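Local structure of endopolygalacturonase (Chondrostereum purpureum, 1K5C) at residues Tyr254-Ser259 and Thr285-Asn290; Thr294-Glu299 and Trp307-Leu312. The protein probably hydrolyses the alpha-1,4-galacturonosyl links of pectin's polygalacturonate chains at internal positions, as an endo-acting glycoside hydrolase of family 28. All blocks are in the same frame, centred on the assembly; numbering follows the deposited sequence.

Both contacts lie in the apolar interior near the C-terminal end of the right-handed parallel beta-helix, their centres about 8 Å apart, and neither is a surface contact. They share one wall, in which strands 254-259 and 294-299 are neighbours. Contact 1 sits where that wall turns a corner and meets 285-289, whose neighbour is the end of 306-315 after its own corner; it is aliphatic, glycine backbone against isoleucine and valine. Contact 2 mainly crosses the lumen to 307-309, before that corner, and sets valines against tryptophans. A probable hydrogen bond from E299 N to I258 O ties the coils together, and T285 N to Q311 O probably does the same.

Contact 1: residues Tyr254-Ser259 and Thr285-Asn290; sequences YGVLIS and TTIKVN
I287 and G255 carry most of this contact, an inside corner of the right-handed parallel beta-helix typical of family 28 polygalacturonases. The chain turns at G255 and runs on to S259 along a different wall from the one in which strand 285-289 lies. Two aliphatic side chains from strand 285-289 close on the bend. The CG2 methyl of I287 rests against G255 CA at 3.8 Å, while CG1 of V289 reaches the same carbon at 3.7 Å. V289 CG1 also lies 3.7 Å from G255 N, touching the backbone on its amide side. The two methyls thus pack directly on the glycine backbone, with the CA atoms of G255 and V289 6.1 Å apart. I287 divides its branches between two targets: CG2, anti to the backbone N, takes the glycine, while the longer arm, fully extended (chi2 -176°), carries CD1 past the G255 carbonyl toward V256. No hydrogen bond crosses here; the two segments meet through buried, nonpolar surface. The bend is held instead by adjoining coils, G255 bonding through its backbone to V225 and T294. I287 and V289 also lean on I248 and I251 of the preceding coil, and V256 packs between V225 and V296. The side chain of V256 lies about 7 Å from that of R226, which is seen to bind galacturonate in this protein, consistent with the contact lying behind the wall that carries R226. V256 and I287 cross at about a right angle, V256 CG2 meeting I287 CD1 at 3.7 Å.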
loop_
_atom_site.group_PDB
_atom_site.type_symbol
_atom_site.label_atom_id
_atom_site.label_comp_id
_atom_site.label_asym_id
_atom_site.label_seq_id
_atom_site.Cartn_x
_atom_site.Cartn_y
_atom_site.Cartn_z
ATOM N N TYR A 254 -15.021 8.690 -4.270
ATOM C CA TYR A 254 -15.034 9.496 -3.054
ATOM C C TYR A 254 -13.701 10.197 -2.854
ATOM O O TYR A 254 -12.649 9.545 -2.860
ATOM C CB TYR A 254 -15.250 8.675 -1.780
ATOM C CG TYR A 254 -16.615 8.053 -1.611
ATOM C CD1 TYR A 254 -17.598 8.768 -0.897
ATOM C CD2 TYR A 254 -16.923 6.801 -2.073
ATOM C CE1 TYR A 254 -18.878 8.221 -0.709
ATOM C CE2 TYR A 254 -18.208 6.232 -1.853
ATOM C CZ TYR A 254 -19.141 6.988 -1.160
ATOM O OH TYR A 254 -20.413 6.431 -0.952
ATOM N N GLY A 255 -13.727 11.523 -2.596
ATOM C CA GLY A 255 -12.494 12.170 -2.189
ATOM C C GLY A 255 -11.934 11.604 -0.905
ATOM O O GLY A 255 -10.744 11.247 -0.832
ATOM N N VAL A 256 -12.810 11.526 0.111
ATOM C CA VAL A 256 -12.525 10.904 1.383
ATOM C C VAL A 256 -13.664 9.966 1.694
ATOM O O VAL A 256 -14.821 10.368 1.671
ATOM C CB VAL A 256 -12.418 11.960 2.533
ATOM C CG1 VAL A 256 -12.202 11.311 3.893
ATOM C CG2 VAL A 256 -11.361 13.034 2.234
ATOM N N LEU A 257 -13.330 8.677 2.037
ATOM C CA LEU A 257 -14.327 7.750 2.541
ATOM C C LEU A 257 -13.751 7.077 3.786
ATOM O O LEU A 257 -12.760 6.368 3.720
ATOM C CB LEU A 257 -14.752 6.698 1.503
ATOM C CG LEU A 257 -15.758 5.629 2.016
ATOM C CD1 LEU A 257 -17.085 6.253 2.422
ATOM C CD2 LEU A 257 -15.972 4.556 0.964
ATOM N N ILE A 258 -14.374 7.390 4.933
ATOM C CA ILE A 258 -13.997 6.821 6.235
ATOM C C ILE A 258 -15.199 6.004 6.643
ATOM O O ILE A 258 -16.259 6.600 6.868
ATOM C CB ILE A 258 -13.597 7.917 7.207
ATOM C CG1 ILE A 258 -12.209 8.503 6.704
ATOM C CG2 ILE A 258 -13.469 7.371 8.627
ATOM C CD1 ILE A 258 -11.833 9.795 7.371
ATOM N N SER A 259 -15.061 4.676 6.692
ATOM C CA SER A 259 -16.240 3.846 6.829
ATOM C C SER A 259 -15.967 2.559 7.586
ATOM O O SER A 259 -14.974 1.880 7.384
ATOM C CB SER A 259 -16.767 3.482 5.438
ATOM O OG SER A 259 -17.825 2.508 5.560
ATOM N N THR A 285 -4.325 19.757 2.476
ATOM C CA THR A 285 -4.672 18.603 1.652
ATOM C C THR A 285 -5.878 19.066 0.783
ATOM O O THR A 285 -6.937 19.384 1.314
ATOM C CB THR A 285 -5.016 17.386 2.483
ATOM O OG1 THR A 285 -3.794 16.864 3.053
ATOM C CG2 THR A 285 -5.689 16.297 1.642
ATOM N N THR A 286 -5.595 19.162 -0.505
ATOM C CA THR A 286 -6.612 19.609 -1.434
ATOM C C THR A 286 -6.989 18.423 -2.309
ATOM O O THR A 286 -6.120 17.693 -2.816
ATOM C CB THR A 286 -6.129 20.795 -2.291
ATOM O OG1 THR A 286 -5.029 20.383 -3.193
ATOM C CG2 THR A 286 -5.708 21.974 -1.419
ATOM N N ILE A 287 -8.314 18.236 -2.457
ATOM C CA ILE A 287 -8.834 17.074 -3.205
ATOM C C ILE A 287 -9.902 17.553 -4.181
ATOM O O ILE A 287 -10.851 18.209 -3.773
ATOM C CB ILE A 287 -9.462 16.026 -2.228
ATOM C CG1 ILE A 287 -8.509 15.675 -1.100
ATOM C CG2 ILE A 287 -9.968 14.831 -3.022
ATOM C CD1 ILE A 287 -9.027 14.581 -0.158
ATOM N N LYS A 288 -9.699 17.274 -5.449
ATOM C CA LYS A 288 -10.661 17.624 -6.524
ATOM C C LYS A 288 -11.277 16.346 -7.028
ATOM O O LYS A 288 -10.545 15.399 -7.405
ATOM C CB LYS A 288 -9.958 18.368 -7.655
ATOM C CG LYS A 288 -9.328 19.693 -7.182
ATOM C CD LYS A 288 -8.552 20.508 -8.238
ATOM C CE LYS A 288 -7.666 21.600 -7.680
ATOM N NZ LYS A 288 -6.798 22.522 -8.573
ATOM N N VAL A 289 -12.605 16.281 -7.040
ATOM C CA VAL A 289 -13.293 15.089 -7.441
ATOM C C VAL A 289 -14.077 15.341 -8.740
ATOM O O VAL A 289 -14.452 16.477 -9.089
ATOM C CB VAL A 289 -14.203 14.520 -6.329
ATOM C CG1 VAL A 289 -13.474 14.393 -4.993
ATOM C CG2 VAL A 289 -15.499 15.326 -6.156
ATOM N N ASN A 290 -14.365 14.248 -9.436
ATOM C CA ASN A 290 -15.081 14.285 -10.704
ATOM C C ASN A 290 -16.547 14.589 -10.514
ATOM O O ASN A 290 -17.089 14.549 -9.402
ATOM C CB ASN A 290 -14.967 12.925 -11.397
ATOM C CG ASN A 290 -13.537 12.696 -11.892
ATOM O OD1 ASN A 290 -12.667 13.560 -11.870
ATOM N ND2 ASN A 290 -13.321 11.448 -12.337
#

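Contact 2: residues Thr294-Glu299 and Trp307-Leu312; sequences TRVTVE and WNWSQL
The hydrophobic lumen of the parallel beta-helix is bridged here by V296 and V298 from one wall and W307 and W309 from the facing one, with L312 joining from beyond the next corner. Strands 296-299 and 307-309 run antiparallel across the interior, at 175°, with their axes 13.6 Å apart. That gap is far too wide for backbone pairing and is spanned by side chains alone. W309 is the centre of the contact. Its CG lies anti to the carbonyl carbon (chi1 -74°), and the six-membered ring reaches inward to meet the valines coming from the opposite direction. CG1 of V296 abuts the ring edge in its plane, 3.8 Å from W309 CZ3; CG2 of V298 approaches obliquely, 3.7 Å from W309 CH2. The other methyl of each valine has a looser neighbour: V298 CG1 stands 4.3 Å from W307 CZ3, and V296 CG2 4.4 Å from L312 CD2. Each indole nitrogen has its own carbonyl acceptor, W309 NE1 on V278 O and W307 NE1 on S304 O, so these polar atoms are satisfied within the apolar core. Beyond W309 the chain leaves its wall through a type I turn, W309 to L312, closed by L312 N to W309 O at 3.0 Å. An Asx turn steadies its start: N308 OD1 accepts from S310 N at 3.0 Å. The turn brings L312 back toward V296. Around the contact, F280 meets the W309 ring edge-to-face, I258 of strand 254-259 packs against W309 from the preceding coil, and I322 and I329, from strands 322-323 and 328-333 of the next coil, continue the packing toward the C-terminal end.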
loop_
_atom_site.group_PDB
_atom_site.type_symbol
_atom_site.label_atom_id
_atom_site.label_comp_id
_atom_site.label_asym_id
_atom_site.label_seq_id
_atom_site.Cartn_x
_atom_site.Cartn_y
_atom_site.Cartn_z
ATOM N N THR A 294 -18.509 11.790 -4.997
ATOM C CA THR A 294 -18.835 12.370 -3.692
ATOM C C THR A 294 -17.583 12.966 -3.065
ATOM O O THR A 294 -16.498 12.378 -3.153
ATOM C CB THR A 294 -19.430 11.286 -2.790
ATOM O OG1 THR A 294 -20.659 10.818 -3.378
ATOM C CG2 THR A 294 -19.717 11.790 -1.396
ATOM N N ARG A 295 -17.707 14.131 -2.434
ATOM C CA ARG A 295 -16.553 14.773 -1.776
ATOM C C ARG A 295 -16.082 13.987 -0.546
ATOM O O ARG A 295 -14.998 13.398 -0.579
ATOM C CB ARG A 295 -16.874 16.239 -1.447
ATOM C CG ARG A 295 -16.992 17.091 -2.749
ATOM C CD ARG A 295 -17.121 18.557 -2.443
ATOM N NE ARG A 295 -18.325 19.016 -1.745
ATOM C CZ ARG A 295 -19.455 19.317 -2.418
ATOM N NH1 ARG A 295 -19.584 19.138 -3.726
ATOM N NH2 ARG A 295 -20.509 19.783 -1.738
ATOM N N VAL A 296 -16.887 13.991 0.511
ATOM C CA VAL A 296 -16.506 13.327 1.773
ATOM C C VAL A 296 -17.694 12.577 2.345
ATOM O O VAL A 296 -18.764 13.159 2.541
ATOM C CB VAL A 296 -16.056 14.394 2.788
ATOM C CG1 VAL A 296 -15.811 13.777 4.175
ATOM C CG2 VAL A 296 -14.825 15.151 2.313
ATOM N N THR A 297 -17.480 11.313 2.693
ATOM C CA THR A 297 -18.432 10.575 3.525
ATOM C C THR A 297 -17.660 9.965 4.709
ATOM O O THR A 297 -16.602 9.349 4.509
ATOM C CB THR A 297 -19.207 9.508 2.754
ATOM O OG1 THR A 297 -20.198 10.250 1.971
ATOM C CG2 THR A 297 -19.934 8.482 3.623
ATOM N N VAL A 298 -18.235 10.142 5.896
ATOM C CA VAL A 298 -17.776 9.496 7.122
ATOM C C VAL A 298 -18.958 8.666 7.620
ATOM O O VAL A 298 -20.035 9.232 7.847
ATOM C CB VAL A 298 -17.358 10.536 8.182
ATOM C CG1 VAL A 298 -17.030 9.828 9.499
ATOM C CG2 VAL A 298 -16.177 11.369 7.664
ATOM N N GLU A 299 -18.741 7.351 7.771
ATOM C CA GLU A 299 -19.784 6.411 8.213
ATOM C C GLU A 299 -19.238 5.628 9.399
ATOM O O GLU A 299 -18.631 4.576 9.255
ATOM C CB GLU A 299 -20.189 5.495 7.037
ATOM C CG GLU A 299 -21.267 4.482 7.429
ATOM C CD GLU A 299 -22.685 4.987 7.321
ATOM O OE1 GLU A 299 -22.908 6.177 7.097
ATOM O OE2 GLU A 299 -23.616 4.143 7.443
ATOM N N TRP A 307 -11.479 15.617 15.768
ATOM C CA TRP A 307 -10.848 15.451 14.439
ATOM C C TRP A 307 -10.698 16.841 13.850
ATOM O O TRP A 307 -11.689 17.484 13.430
ATOM C CB TRP A 307 -11.749 14.581 13.570
ATOM C CG TRP A 307 -11.856 13.146 14.019
ATOM C CD1 TRP A 307 -11.513 12.595 15.232
ATOM C CD2 TRP A 307 -12.366 12.075 13.199
ATOM N NE1 TRP A 307 -11.767 11.195 15.197
ATOM C CE2 TRP A 307 -12.315 10.879 13.975
ATOM C CE3 TRP A 307 -12.879 11.990 11.885
ATOM C CZ2 TRP A 307 -12.758 9.655 13.465
ATOM C CZ3 TRP A 307 -13.313 10.770 11.395
ATOM C CH2 TRP A 307 -13.248 9.607 12.177
ATOM N N ASN A 308 -9.438 17.304 13.835
ATOM C CA ASN A 308 -9.156 18.665 13.287
ATOM C C ASN A 308 -8.914 18.481 11.773
ATOM O O ASN A 308 -7.877 17.904 11.409
ATOM C CB ASN A 308 -7.892 19.204 13.981
ATOM C CG ASN A 308 -7.598 20.639 13.536
ATOM O OD1 ASN A 308 -8.030 21.064 12.456
ATOM N ND2 ASN A 308 -6.903 21.362 14.369
ATOM N N TRP A 309 -9.894 18.893 10.981
ATOM C CA TRP A 309 -9.826 18.774 9.528
ATOM C C TRP A 309 -9.652 20.157 8.885
ATOM O O TRP A 309 -9.974 20.387 7.725
ATOM C CB TRP A 309 -11.098 18.099 8.988
ATOM C CG TRP A 309 -11.100 16.613 9.272
ATOM C CD1 TRP A 309 -10.384 15.889 10.199
ATOM C CD2 TRP A 309 -11.894 15.650 8.532
ATOM N NE1 TRP A 309 -10.684 14.528 10.087
ATOM C CE2 TRP A 309 -11.601 14.376 9.076
ATOM C CE3 TRP A 309 -12.812 15.769 7.482
ATOM C CZ2 TRP A 309 -12.234 13.211 8.552
ATOM C CZ3 TRP A 309 -13.412 14.617 6.985
ATOM C CH2 TRP A 309 -13.118 13.356 7.530
ATOM N N SER A 310 -9.004 21.083 9.640
ATOM C CA SER A 310 -8.912 22.474 9.182
ATOM C C SER A 310 -8.211 22.619 7.888
ATOM O O SER A 310 -8.516 23.563 7.146
ATOM C CB SER A 310 -8.191 23.288 10.284
ATOM O OG SER A 310 -6.874 22.733 10.545
ATOM N N GLN A 311 -7.242 21.736 7.568
ATOM C CA GLN A 311 -6.451 21.911 6.338
ATOM C C GLN A 311 -6.985 21.109 5.152
ATOM O O GLN A 311 -6.337 21.090 4.096
ATOM C CB GLN A 311 -4.970 21.587 6.611
ATOM C CG GLN A 311 -4.335 22.654 7.560
ATOM C CD GLN A 311 -4.255 24.000 6.845
ATOM O OE1 GLN A 311 -5.172 24.797 6.889
ATOM N NE2 GLN A 311 -3.188 24.237 6.127
ATOM N N LEU A 312 -8.179 20.508 5.288
ATOM C CA LEU A 312 -8.776 19.793 4.150
ATOM C C LEU A 312 -9.639 20.729 3.318
ATOM O O LEU A 312 -10.533 21.412 3.865
ATOM C CB LEU A 312 -9.655 18.651 4.702
ATOM C CG LEU A 312 -10.400 17.828 3.677
ATOM C CD1 LEU A 312 -9.396 17.121 2.703
ATOM C CD2 LEU A 312 -11.320 16.795 4.346
#